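PDB 4JA0: phosphoribosylaminoimidazole carboxylase from Bombyx mori, which probably catalyses two consecutive steps of de novo purine biosynthesis, carboxylating aminoimidazole ribonucleotide and then joining the product to aspartate to give SAICAR. Local coordinates for residues Ile99-Arg104 against Pro127-Phe132; Arg105-Ser110 against Phe122-Pro127; Leu324-Val329 against Tyr346-Cys351; Val339-Thr344 against Leu372-Val377. All blocks are in the same frame, centred on the assembly; numbering follows the deposited sequence.

Interaction 1 (Ile99-Arg104 against Pro127-Phe132). With SO4 (sulfate ion), chain J.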
loop_
_atom_site.group_PDB
_atom_site.type_symbol
_atom_site.label_atom_id
_atom_site.label_comp_id
_atom_site.label_asym_id
_atom_site.label_seq_id
_atom_site.Cartn_x
_atom_site.Cartn_y
_atom_site.Cartn_z
ATOM N N ILE A 99 39.015 28.003 32.866
ATOM C CA ILE A 99 38.493 28.776 31.750
ATOM C C ILE A 99 37.276 29.548 32.213
ATOM O O ILE A 99 36.405 29.001 32.894
ATOM C CB ILE A 99 38.034 27.887 30.586
ATOM C CG1 ILE A 99 39.151 26.928 30.179
ATOM C CG2 ILE A 99 37.548 28.741 29.409
ATOM C CD1 ILE A 99 40.362 27.629 29.585
ATOM N N GLU A 100 37.218 30.826 31.865
ATOM C CA GLU A 100 35.971 31.560 31.981
ATOM C C GLU A 100 35.174 31.426 30.676
ATOM O O GLU A 100 35.646 31.801 29.604
ATOM C CB GLU A 100 36.236 33.024 32.321
ATOM C CG GLU A 100 36.758 33.229 33.729
ATOM C CD GLU A 100 37.125 34.669 34.012
ATOM O OE1 GLU A 100 36.954 35.505 33.097
ATOM O OE2 GLU A 100 37.573 34.956 35.148
ATOM N N TRP A 101 33.969 30.872 30.779
ATOM C CA TRP A 101 33.094 30.696 29.626
ATOM C C TRP A 101 32.106 31.860 29.510
ATOM O O TRP A 101 31.239 32.036 30.365
ATOM C CB TRP A 101 32.368 29.348 29.699
ATOM C CG TRP A 101 33.312 28.205 29.810
ATOM C CD1 TRP A 101 33.971 27.791 30.935
ATOM C CD2 TRP A 101 33.747 27.341 28.748
ATOM N NE1 TRP A 101 34.775 26.710 30.637
ATOM C CE2 TRP A 101 34.653 26.416 29.302
ATOM C CE3 TRP A 101 33.447 27.257 27.393
ATOM C CZ2 TRP A 101 35.272 25.417 28.535
ATOM C CZ3 TRP A 101 34.061 26.268 26.633
ATOM C CH2 TRP A 101 34.958 25.362 27.205
ATOM N N VAL A 102 32.267 32.668 28.468
ATOM C CA VAL A 102 31.530 33.919 28.324
ATOM C C VAL A 102 30.540 33.850 27.161
ATOM O O VAL A 102 30.858 33.305 26.107
ATOM C CB VAL A 102 32.498 35.122 28.109
ATOM C CG1 VAL A 102 31.720 36.377 27.814
ATOM C CG2 VAL A 102 33.370 35.323 29.304
ATOM N N THR A 103 29.324 34.339 27.373
ATOM C CA THR A 103 28.298 34.386 26.316
ATOM C C THR A 103 27.782 35.804 26.159
ATOM O O THR A 103 27.536 36.474 27.156
ATOM C CB THR A 103 27.085 33.454 26.610
ATOM O OG1 THR A 103 27.553 32.165 27.009
ATOM C CG2 THR A 103 26.270 33.256 25.375
ATOM N N ARG A 104 27.597 36.238 24.915
ATOM C CA ARG A 104 27.068 37.565 24.613
ATOM C C ARG A 104 25.887 37.492 23.680
ATOM O O ARG A 104 25.894 36.710 22.741
ATOM C CB ARG A 104 28.129 38.404 23.913
ATOM C CG ARG A 104 29.476 38.317 24.548
ATOM C CD ARG A 104 30.476 39.107 23.751
ATOM N NE ARG A 104 31.834 38.841 24.213
ATOM C CZ ARG A 104 32.410 39.485 25.220
ATOM N NH1 ARG A 104 31.750 40.445 25.872
ATOM N NH2 ARG A 104 33.647 39.170 25.573
ATOM N N PRO A 127 23.854 33.248 20.262
ATOM C CA PRO A 127 24.746 34.002 21.139
ATOM C C PRO A 127 26.197 33.639 20.902
ATOM O O PRO A 127 26.531 32.454 20.744
ATOM C CB PRO A 127 24.321 33.550 22.542
ATOM C CG PRO A 127 22.932 33.094 22.389
ATOM C CD PRO A 127 22.863 32.472 21.033
ATOM N N LYS A 128 27.037 34.672 20.871
ATOM C CA LYS A 128 28.478 34.525 20.755
ATOM C C LYS A 128 28.988 33.859 22.017
ATOM O O LYS A 128 28.565 34.215 23.129
ATOM C CB LYS A 128 29.118 35.901 20.640
ATOM C CG LYS A 128 30.557 35.930 20.135
ATOM C CD LYS A 128 30.609 35.970 18.632
ATOM C CE LYS A 128 32.036 35.955 18.145
ATOM N NZ LYS A 128 32.065 36.024 16.665
ATOM N N GLN A 129 29.888 32.896 21.867
ATOM C CA GLN A 129 30.463 32.264 23.041
ATOM C C GLN A 129 31.988 32.200 22.927
ATOM O O GLN A 129 32.522 31.695 21.944
ATOM C CB GLN A 129 29.751 30.919 23.337
ATOM C CG GLN A 129 30.594 29.679 23.556
ATOM C CD GLN A 129 31.501 29.716 24.775
ATOM O OE1 GLN A 129 31.604 30.716 25.483
ATOM N NE2 GLN A 129 32.186 28.617 25.009
ATOM N N GLU A 130 32.667 32.781 23.920
ATOM C CA GLU A 130 34.124 32.917 23.936
ATOM C C GLU A 130 34.756 32.344 25.194
ATOM O O GLU A 130 34.112 32.194 26.234
ATOM C CB GLU A 130 34.518 34.386 23.799
ATOM C CG GLU A 130 33.976 34.982 22.530
ATOM C CD GLU A 130 34.212 36.464 22.387
ATOM O OE1 GLU A 130 34.078 37.198 23.393
ATOM O OE2 GLU A 130 34.526 36.883 21.248
ATOM N N THR A 131 36.037 32.028 25.096
ATOM C CA THR A 131 36.729 31.417 26.216
ATOM C C THR A 131 37.945 32.217 26.628
ATOM O O THR A 131 38.605 32.852 25.802
ATOM C CB THR A 131 37.116 29.945 25.925
ATOM O OG1 THR A 131 37.548 29.817 24.564
ATOM C CG2 THR A 131 35.923 29.096 26.079
ATOM N N PHE A 132 38.202 32.195 27.930
ATOM C CA PHE A 132 39.300 32.932 28.510
ATOM C C PHE A 132 40.035 32.106 29.536
ATOM O O PHE A 132 39.429 31.412 30.350
ATOM C CB PHE A 132 38.792 34.224 29.124
ATOM C CG PHE A 132 38.233 35.169 28.118
ATOM C CD1 PHE A 132 36.876 35.178 27.822
ATOM C CD2 PHE A 132 39.064 36.038 27.443
ATOM C CE1 PHE A 132 36.353 36.053 26.870
ATOM C CE2 PHE A 132 38.547 36.907 26.495
ATOM C CZ PHE A 132 37.187 36.915 26.211
HETATM S S SO4 J . 33.932 42.010 28.715
HETATM O O1 SO4 J . 34.400 43.075 29.597
HETATM O O2 SO4 J . 33.587 42.642 27.449
HETATM O O3 SO4 J . 34.990 41.014 28.521
HETATM O O4 SO4 J . 32.743 41.346 29.261
#
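Glu-100, Val-102 and Arg-104 pair with Phe-132, Glu-130 and Lys-128 in an antiparallel ladder, the axes of strands 100-104 and 127-132 coming within 4.6 Å with 158° between their directions. Each of these hydrogen-bonded pairs is bridged both ways, as by Val-102 N to Glu-130 O at 2.9 Å, although the bond from Lys-128 N to Arg-104 O is weak. On one face of the ladder the side chains of Arg-104 and Glu-130 cross at about a right angle in a salt bridge, guanidinium and carboxylate planes 83° apart. The grip is side-on: Arg-104 NE (2.9 Å) and NH2 (3.0 Å) both donate to Glu-130 OE1. That oxygen lies in the guanidinium plane, yet NE meets it from above the carboxylate while NH2 comes nearly in line with its C-O bond. The remaining nitrogen, Arg-104 NH1, holds O2 of a sulfate ion at 3.3 Å. Val-102 divides its methyls, CG1 over the centre of the guanidinium and CG2 against Phe-132 CD1 at 3.8 Å.

The opposite face carries Trp-101, Thr-103 and Thr-131. Thr-131 has OG1 between its backbone N and carbonyl carbon (chi1 39°), which leaves CG2 over the six-membered ring of Trp-101, a CH-pi contact of 3.7 Å from CG2 to the centroid. Ile-99 CG2 covers the same side of the indole, while Thr-131 OG1 bonds to Trp-143 O. Helix 162-183 packs on Trp-101 through Met-168 and Thr-172, the layering of strands against a helix expected in the antiparallel sheet of a SAICAR synthetase domain.

Interaction 2 (Arg105-Ser110 against Phe122-Pro127). With SO4 (sulfate ion), chain J.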
loop_
_atom_site.group_PDB
_atom_site.type_symbol
_atom_site.label_atom_id
_atom_site.label_comp_id
_atom_site.label_asym_id
_atom_site.label_seq_id
_atom_site.Cartn_x
_atom_site.Cartn_y
_atom_site.Cartn_z
ATOM N N ARG A 105 24.897 38.348 23.895
ATOM C CA ARG A 105 23.798 38.475 22.946
ATOM C C ARG A 105 24.023 39.737 22.121
ATOM O O ARG A 105 23.700 39.780 20.937
ATOM C CB ARG A 105 22.444 38.511 23.689
ATOM C CG ARG A 105 21.236 38.879 22.830
ATOM C CD ARG A 105 20.963 37.851 21.741
ATOM N NE ARG A 105 20.287 36.664 22.251
ATOM C CZ ARG A 105 20.065 35.568 21.528
ATOM N NH1 ARG A 105 20.480 35.516 20.271
ATOM N NH2 ARG A 105 19.441 34.520 22.064
ATOM N N LEU A 106 24.632 40.738 22.749
ATOM C CA LEU A 106 24.892 42.028 22.130
ATOM C C LEU A 106 26.372 42.287 22.157
ATOM O O LEU A 106 27.087 41.695 22.962
ATOM C CB LEU A 106 24.242 43.140 22.947
ATOM C CG LEU A 106 22.741 43.325 22.957
ATOM C CD1 LEU A 106 22.411 44.465 23.845
ATOM C CD2 LEU A 106 22.298 43.655 21.554
ATOM N N ALA A 107 26.837 43.188 21.298
ATOM C CA ALA A 107 28.221 43.653 21.379
ATOM C C ALA A 107 28.344 44.802 22.393
ATOM O O ALA A 107 27.726 45.872 22.242
ATOM C CB ALA A 107 28.723 44.085 20.012
ATOM N N THR A 108 29.128 44.570 23.442
ATOM C CA THR A 108 29.418 45.622 24.405
ATOM C C THR A 108 30.649 45.217 25.188
ATOM O O THR A 108 31.148 44.104 25.014
ATOM C CB THR A 108 28.254 45.845 25.387
ATOM O OG1 THR A 108 28.405 47.113 26.039
ATOM C CG2 THR A 108 28.226 44.729 26.425
ATOM N N GLY A 109 31.133 46.114 26.046
ATOM C CA GLY A 109 32.265 45.814 26.904
ATOM C C GLY A 109 33.596 45.708 26.188
ATOM O O GLY A 109 33.887 46.436 25.228
ATOM N N SER A 110 34.416 44.778 26.654
ATOM C CA SER A 110 35.741 44.614 26.093
ATOM C C SER A 110 35.706 44.072 24.662
ATOM O O SER A 110 36.698 44.194 23.935
ATOM C CB SER A 110 36.573 43.679 26.980
ATOM O OG SER A 110 36.448 42.324 26.551
ATOM N N PHE A 122 25.250 45.429 18.534
ATOM C CA PHE A 122 25.221 44.438 17.455
ATOM C C PHE A 122 24.840 43.079 17.995
ATOM O O PHE A 122 25.510 42.559 18.897
ATOM C CB PHE A 122 26.574 44.338 16.763
ATOM C CG PHE A 122 26.643 43.263 15.711
ATOM C CD1 PHE A 122 26.418 43.562 14.373
ATOM C CD2 PHE A 122 26.944 41.952 16.052
ATOM C CE1 PHE A 122 26.491 42.573 13.387
ATOM C CE2 PHE A 122 27.012 40.959 15.075
ATOM C CZ PHE A 122 26.797 41.278 13.742
ATOM N N ARG A 123 23.797 42.484 17.410
ATOM C CA ARG A 123 23.169 41.296 17.997
ATOM C C ARG A 123 23.776 39.973 17.512
ATOM O O ARG A 123 23.994 39.754 16.323
ATOM C CB ARG A 123 21.653 41.329 17.767
ATOM C CG ARG A 123 20.976 42.509 18.455
ATOM C CD ARG A 123 19.478 42.362 18.516
ATOM N NE ARG A 123 19.100 41.387 19.535
ATOM C CZ ARG A 123 18.944 41.666 20.825
ATOM N NH1 ARG A 123 19.115 42.905 21.266
ATOM N NH2 ARG A 123 18.602 40.707 21.671
ATOM N N PHE A 124 24.043 39.095 18.466
ATOM C CA PHE A 124 24.678 37.831 18.170
ATOM C C PHE A 124 23.655 36.728 18.107
ATOM O O PHE A 124 23.069 36.314 19.115
ATOM C CB PHE A 124 25.734 37.502 19.211
ATOM C CG PHE A 124 26.890 38.422 19.175
ATOM C CD1 PHE A 124 27.277 39.118 20.306
ATOM C CD2 PHE A 124 27.612 38.584 18.001
ATOM C CE1 PHE A 124 28.372 39.962 20.270
ATOM C CE2 PHE A 124 28.710 39.435 17.951
ATOM C CZ PHE A 124 29.093 40.125 19.088
ATOM N N THR A 125 23.463 36.235 16.902
ATOM C CA THR A 125 22.497 35.203 16.688
ATOM C C THR A 125 23.121 34.038 15.931
ATOM O O THR A 125 23.383 34.146 14.733
ATOM C CB THR A 125 21.301 35.743 15.898
ATOM O OG1 THR A 125 20.569 36.715 16.661
ATOM C CG2 THR A 125 20.444 34.648 15.680
ATOM N N PRO A 126 23.370 32.912 16.616
ATOM C CA PRO A 126 23.092 32.594 18.014
ATOM C C PRO A 126 24.054 33.350 18.937
ATOM O O PRO A 126 24.950 34.042 18.439
ATOM C CB PRO A 126 23.338 31.076 18.064
ATOM C CG PRO A 126 24.315 30.837 17.078
ATOM C CD PRO A 126 24.047 31.787 15.954
ATOM N N PRO A 127 23.854 33.248 20.262
ATOM C CA PRO A 127 24.746 34.002 21.139
ATOM C C PRO A 127 26.197 33.639 20.902
ATOM O O PRO A 127 26.531 32.454 20.744
ATOM C CB PRO A 127 24.321 33.550 22.542
ATOM C CG PRO A 127 22.932 33.094 22.389
ATOM C CD PRO A 127 22.863 32.472 21.033
HETATM S S SO4 J . 33.932 42.010 28.715
HETATM O O1 SO4 J . 34.400 43.075 29.597
HETATM O O2 SO4 J . 33.587 42.642 27.449
HETATM O O3 SO4 J . 34.990 41.014 28.521
HETATM O O4 SO4 J . 32.743 41.346 29.261
#
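Phe-124 N donates to Arg-105 O at 2.6 Å, a nearly straight bond (169° at the hydrogen), and a weak one joins Ala-107 N to Phe-122 O. The side chain of Arg-105 starts away from the other segment, then folds back: CG is anti to the backbone N, bends at chi2 and chi3 (64° and 78°) turn CD and NE back, and NH1 meets Phe-124 O in a weak bond. Pro-127 CG lies over one face of that guanidinium, 3.8 Å from Arg-105 NH2. Arg-123 runs alongside Leu-106, its NH1 3.3 Å from Leu-106 CD2, and its NH2 touches Arg-105 CG. At the Phe-124 ring, Leu-106 O comes to the edge and Ala-107 CB lies 4.1 Å from CZ.

In this SAICAR synthetase domain the chain turns a corner at Arg-105, just after strand 100-104, and again at Thr-125 and Pro-126, within strand 123-132, with a cis peptide before Pro-126. Farther along, Ser-110 OG binds sulfate O3 at 2.8 Å, at the start of helix 110-114. The two arginines, 4.4 Å apart from Arg-105 NE to Arg-123 NH2, would be expected to repel, an effect probably eased by salt bridges from Glu-180 to Arg-105 and from Asp-319 of the third subunit to Arg-123.

Interaction 3 (Leu324-Val329 against Tyr346-Cys351)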
loop_
_atom_site.group_PDB
_atom_site.type_symbol
_atom_site.label_atom_id
_atom_site.label_comp_id
_atom_site.label_asym_id
_atom_site.label_seq_id
_atom_site.Cartn_x
_atom_site.Cartn_y
_atom_site.Cartn_z
ATOM N N LEU A 324 -4.196 25.122 27.815
ATOM C CA LEU A 324 -4.859 23.850 27.708
ATOM C C LEU A 324 -4.473 23.140 26.431
ATOM O O LEU A 324 -4.611 23.691 25.338
ATOM C CB LEU A 324 -6.371 24.085 27.766
ATOM C CG LEU A 324 -7.303 22.886 27.737
ATOM C CD1 LEU A 324 -6.978 21.972 28.897
ATOM C CD2 LEU A 324 -8.737 23.373 27.808
ATOM N N VAL A 325 -3.992 21.911 26.569
ATOM C CA VAL A 325 -3.683 21.061 25.423
ATOM C C VAL A 325 -4.365 19.712 25.556
ATOM O O VAL A 325 -4.231 19.054 26.593
ATOM C CB VAL A 325 -2.186 20.836 25.286
ATOM C CG1 VAL A 325 -1.928 19.818 24.209
ATOM C CG2 VAL A 325 -1.505 22.128 24.935
ATOM N N PHE A 326 -5.088 19.302 24.513
ATOM C CA PHE A 326 -5.710 17.972 24.455
ATOM C C PHE A 326 -4.919 16.983 23.614
ATOM O O PHE A 326 -4.535 17.284 22.478
ATOM C CB PHE A 326 -7.113 18.051 23.879
ATOM C CG PHE A 326 -8.058 18.825 24.713
ATOM C CD1 PHE A 326 -8.351 18.413 26.005
ATOM C CD2 PHE A 326 -8.686 19.949 24.204
ATOM C CE1 PHE A 326 -9.242 19.129 26.791
ATOM C CE2 PHE A 326 -9.590 20.668 24.979
ATOM C CZ PHE A 326 -9.866 20.261 26.274
ATOM N N ILE A 327 -4.702 15.795 24.167
ATOM C CA ILE A 327 -4.108 14.704 23.403
ATOM C C ILE A 327 -5.143 13.617 23.185
ATOM O O ILE A 327 -5.750 13.138 24.152
ATOM C CB ILE A 327 -2.856 14.139 24.099
ATOM C CG1 ILE A 327 -1.753 15.216 24.094
ATOM C CG2 ILE A 327 -2.391 12.830 23.424
ATOM C CD1 ILE A 327 -0.549 14.867 24.926
ATOM N N ALA A 328 -5.366 13.275 21.910
ATOM C CA ALA A 328 -6.367 12.266 21.539
ATOM C C ALA A 328 -5.753 10.929 21.182
ATOM O O ALA A 328 -5.046 10.801 20.167
ATOM C CB ALA A 328 -7.244 12.766 20.390
ATOM N N VAL A 329 -6.079 9.931 22.003
ATOM C CA VAL A 329 -5.607 8.560 21.821
ATOM C C VAL A 329 -6.754 7.600 21.479
ATOM O O VAL A 329 -7.526 7.192 22.344
ATOM C CB VAL A 329 -4.882 8.064 23.085
ATOM C CG1 VAL A 329 -4.397 6.629 22.905
ATOM C CG2 VAL A 329 -3.725 8.972 23.418
ATOM N N TYR A 346 -8.749 25.010 21.530
ATOM C CA TYR A 346 -7.446 24.632 22.054
ATOM C C TYR A 346 -6.817 23.571 21.139
ATOM O O TYR A 346 -7.524 22.764 20.517
ATOM C CB TYR A 346 -7.588 24.124 23.505
ATOM C CG TYR A 346 -8.170 25.180 24.409
ATOM C CD1 TYR A 346 -7.351 26.127 25.030
ATOM C CD2 TYR A 346 -9.546 25.254 24.617
ATOM C CE1 TYR A 346 -7.888 27.114 25.830
ATOM C CE2 TYR A 346 -10.091 26.229 25.418
ATOM C CZ TYR A 346 -9.257 27.156 26.021
ATOM O OH TYR A 346 -9.809 28.123 26.814
ATOM N N PRO A 347 -5.485 23.587 21.041
ATOM C CA PRO A 347 -4.748 22.630 20.215
ATOM C C PRO A 347 -5.068 21.184 20.572
ATOM O O PRO A 347 -5.124 20.828 21.755
ATOM C CB PRO A 347 -3.284 22.952 20.531
ATOM C CG PRO A 347 -3.324 23.786 21.801
ATOM C CD PRO A 347 -4.590 24.535 21.726
ATOM N N VAL A 348 -5.280 20.363 19.547
ATOM C CA VAL A 348 -5.577 18.950 19.738
ATOM C C VAL A 348 -4.540 18.129 18.997
ATOM O O VAL A 348 -4.366 18.286 17.786
ATOM C CB VAL A 348 -6.977 18.586 19.190
ATOM C CG1 VAL A 348 -7.157 17.077 19.181
ATOM C CG2 VAL A 348 -8.085 19.268 19.984
ATOM N N ILE A 349 -3.855 17.247 19.717
ATOM C CA ILE A 349 -2.852 16.360 19.108
ATOM C C ILE A 349 -3.312 14.914 19.148
ATOM O O ILE A 349 -3.747 14.423 20.206
ATOM C CB ILE A 349 -1.472 16.463 19.819
ATOM C CG1 ILE A 349 -1.049 17.933 19.964
ATOM C CG2 ILE A 349 -0.405 15.688 19.055
ATOM C CD1 ILE A 349 0.110 18.120 20.901
ATOM N N ASN A 350 -3.225 14.253 17.990
ATOM C CA ASN A 350 -3.549 12.832 17.851
ATOM C C ASN A 350 -2.359 11.907 18.041
ATOM O O ASN A 350 -1.407 11.942 17.250
ATOM C CB ASN A 350 -4.101 12.558 16.468
ATOM C CG ASN A 350 -5.397 13.222 16.236
ATOM O OD1 ASN A 350 -6.263 13.210 17.107
ATOM N ND2 ASN A 350 -5.570 13.789 15.044
ATOM N N CYS A 351 -2.454 11.016 19.019
ATOM C CA CYS A 351 -1.420 10.020 19.217
ATOM C C CYS A 351 -2.023 8.623 19.260
ATOM O O CYS A 351 -2.331 8.090 20.317
ATOM C CB CYS A 351 -0.622 10.332 20.500
ATOM S SG CYS A 351 0.840 9.276 20.735
#
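Phe-326 and Ala-328 exchange four backbone hydrogen bonds with Pro-347, Ile-349 and Cys-351, in the alternating pattern of parallel strands whose axes lie 4.6 Å apart at 25°. Phe-326 N reaches Pro-347 O at 3.2 Å, and Ile-349 N returns to Phe-326 O at 2.8 Å; Ala-328 uses its N and O in the same way on Ile-349 O and Cys-351 N.

One aromatic contact sits at the beginning of the pair. In Leu-324, chi1 of -177° puts CG anti to the backbone N. The side chain crosses Tyr-346 at about a right angle, and CD2 lies over the centre of the ring, 3.8 Å from CD2 to the centroid. Its CB also touches Tyr-346 CD1 at 3.6 Å. The hydroxyl of Tyr-346 hydrogen-bonds to Lys-181 of the third subunit, tying this end of the pair to a neighbouring chain.

Apolar packing fills both faces. On one, Phe-326 CB meets Val-348 CG2 at 4.2 Å; on the other, Val-325 CG2 touches Pro-347 CG at 4.0 Å, and helix 380-391 covers Val-325 and Ile-349.

Helix 336-343 connects these strands in a beta-alpha-beta crossover of the flavodoxin-like AIR carboxylase domain, with strand order 2-1-3-4-5. Backbone polarity is met strand to strand, and the buried faces are left mostly to hydrocarbon, Asn-350 being a polar exception with weak bonds to Asn-334 and Thr-376.

Interaction 4 (Val339-Thr344 against Leu372-Val377)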
loop_
_atom_site.group_PDB
_atom_site.type_symbol
_atom_site.label_atom_id
_atom_site.label_comp_id
_atom_site.label_asym_id
_atom_site.label_seq_id
_atom_site.Cartn_x
_atom_site.Cartn_y
_atom_site.Cartn_z
ATOM N N VAL A 339 -13.188 15.077 16.265
ATOM C CA VAL A 339 -14.393 15.633 16.877
ATOM C C VAL A 339 -14.031 16.700 17.924
ATOM O O VAL A 339 -14.652 17.761 17.954
ATOM C CB VAL A 339 -15.343 14.514 17.409
ATOM C CG1 VAL A 339 -16.271 15.023 18.500
ATOM C CG2 VAL A 339 -16.157 13.955 16.249
ATOM N N LEU A 340 -13.004 16.451 18.739
ATOM C CA LEU A 340 -12.495 17.494 19.638
ATOM C C LEU A 340 -12.074 18.719 18.860
ATOM O O LEU A 340 -12.456 19.850 19.172
ATOM C CB LEU A 340 -11.291 16.993 20.425
ATOM C CG LEU A 340 -11.619 16.015 21.549
ATOM C CD1 LEU A 340 -10.359 15.480 22.207
ATOM C CD2 LEU A 340 -12.497 16.724 22.572
ATOM N N SER A 341 -11.322 18.473 17.806
ATOM C CA SER A 341 -10.778 19.530 17.003
ATOM C C SER A 341 -11.904 20.406 16.451
ATOM O O SER A 341 -11.754 21.632 16.333
ATOM C CB SER A 341 -9.936 18.914 15.880
ATOM O OG SER A 341 -9.259 19.909 15.137
ATOM N N GLY A 342 -13.051 19.781 16.171
ATOM C CA GLY A 342 -14.191 20.508 15.631
ATOM C C GLY A 342 -14.996 21.306 16.663
ATOM O O GLY A 342 -15.773 22.193 16.314
ATOM N N ASN A 343 -14.809 20.987 17.937
ATOM C CA ASN A 343 -15.607 21.609 18.980
ATOM C C ASN A 343 -14.803 22.452 19.975
ATOM O O ASN A 343 -15.376 23.105 20.848
ATOM C CB ASN A 343 -16.439 20.548 19.700
ATOM C CG ASN A 343 -17.540 19.975 18.816
ATOM O OD1 ASN A 343 -18.618 20.544 18.695
ATOM N ND2 ASN A 343 -17.265 18.850 18.192
ATOM N N THR A 344 -13.480 22.470 19.833
ATOM C CA THR A 344 -12.676 23.317 20.710
ATOM C C THR A 344 -11.704 24.174 19.938
ATOM O O THR A 344 -11.447 23.960 18.754
ATOM C CB THR A 344 -11.902 22.507 21.794
ATOM O OG1 THR A 344 -11.557 23.358 22.887
ATOM C CG2 THR A 344 -10.654 21.902 21.233
ATOM N N LEU A 372 -10.392 21.976 10.261
ATOM C CA LEU A 372 -9.990 21.385 11.535
ATOM C C LEU A 372 -8.472 21.415 11.654
ATOM O O LEU A 372 -7.777 21.067 10.710
ATOM C CB LEU A 372 -10.480 19.956 11.658
ATOM C CG LEU A 372 -11.982 19.737 11.656
ATOM C CD1 LEU A 372 -12.234 18.406 12.312
ATOM C CD2 LEU A 372 -12.701 20.850 12.375
ATOM N N GLY A 373 -7.976 21.835 12.817
ATOM C CA GLY A 373 -6.558 22.010 13.050
ATOM C C GLY A 373 -5.906 20.894 13.845
ATOM O O GLY A 373 -4.841 21.067 14.430
ATOM N N CYS A 374 -6.571 19.758 13.912
ATOM C CA CYS A 374 -6.003 18.577 14.519
ATOM C C CYS A 374 -4.617 18.243 13.908
ATOM O O CYS A 374 -4.450 18.259 12.678
ATOM C CB CYS A 374 -6.990 17.421 14.315
ATOM S SG CYS A 374 -6.841 16.186 15.575
ATOM N N ALA A 375 -3.611 18.030 14.755
ATOM C CA ALA A 375 -2.259 17.623 14.290
ATOM C C ALA A 375 -1.981 16.188 14.738
ATOM O O ALA A 375 -2.511 15.731 15.756
ATOM C CB ALA A 375 -1.160 18.569 14.823
ATOM N N THR A 376 -1.117 15.493 14.007
ATOM C CA THR A 376 -0.889 14.074 14.245
ATOM C C THR A 376 0.591 13.755 14.514
ATOM O O THR A 376 1.538 14.303 13.885
ATOM C CB THR A 376 -1.440 13.230 13.083
ATOM O OG1 THR A 376 -2.854 13.464 12.943
ATOM C CG2 THR A 376 -1.197 11.741 13.318
ATOM N N VAL A 377 0.764 12.871 15.490
ATOM C CA VAL A 377 2.056 12.438 15.992
ATOM C C VAL A 377 1.932 10.913 16.137
ATOM O O VAL A 377 0.816 10.396 16.246
ATOM C CB VAL A 377 2.320 13.143 17.344
ATOM C CG1 VAL A 377 2.689 12.151 18.430
ATOM C CG2 VAL A 377 3.352 14.238 17.221
HETATM O O HOH W 1 -9.859 23.015 14.626
#
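Ser-341 reaches from helix 336-343 toward the loop that leads into strand 375-376, where Cys-374 receives it. Its CB packs first against Cys-374 CB at 3.7 Å, with Cys-374 SG a little farther from Ser-341 CB at 4.1 Å. From there OG goes anti to the backbone N (chi1 -174°) and arrives among the amides of the loop. It stands 3.0 Å from Cys-374 N and 3.3 Å from Gly-373 N, while Leu-372 CB and Cys-374 CB close in on it as carbon neighbours. The carbonyl of the same serine makes a second link through a water, which donates to Ser-341 O at 2.9 Å and accepts from Gly-373 N at 2.9 Å.

Beside the serine, Gly-342 offers bare backbone: Leu-372 CD2 rests 3.6 Å from Gly-342 CA. The leucine also packs on His-304 of the fourth subunit. Residues 339-344 are tied internally, since Asn-343 ND2 donates to Val-339 O at 2.8 Å, and Leu-340 O accepts from both Asn-343 N and Thr-344 N. Asn-343 ND2 bonds as well to Thr-307 OG1 of the fourth subunit, and Val-377 packs on Cys-374 of the third.

This is a small buried joint between a crossover helix and the approach to the AIR carboxylase strand that is outermost within this chain, where Thr-376 bonds through its backbone to the third subunit. Within it polar groups of helix and loop come together in a buried setting, and a water carries the hydrogen bonding between the two backbones.

How the interactions relate
Interactions 1 and 2 belong to the SAICAR synthetase range and interactions 3 and 4 to the AIR carboxylase range; the centres of 1 and 3 lie about 41 Å apart, on opposite sides of the chain's centre. Interaction 2 follows interaction 1 round the corners at 105 and 125-126, with only weak strand pairing, sharing Pro-127 and the sulfate. Both are partly buried and use arginine: interaction 1 has its carboxylate partner in Glu-130, while interaction 2 takes its acids from outside. The other two are fully buried and uncharged. They meet at Asn-350, whose backbone probably bonds to Ala-375 and Val-377. Interaction 3 is sheet pairing, whereas interaction 4 joins helix to loop. Interactions 2, 3 and 4 all touch the third subunit.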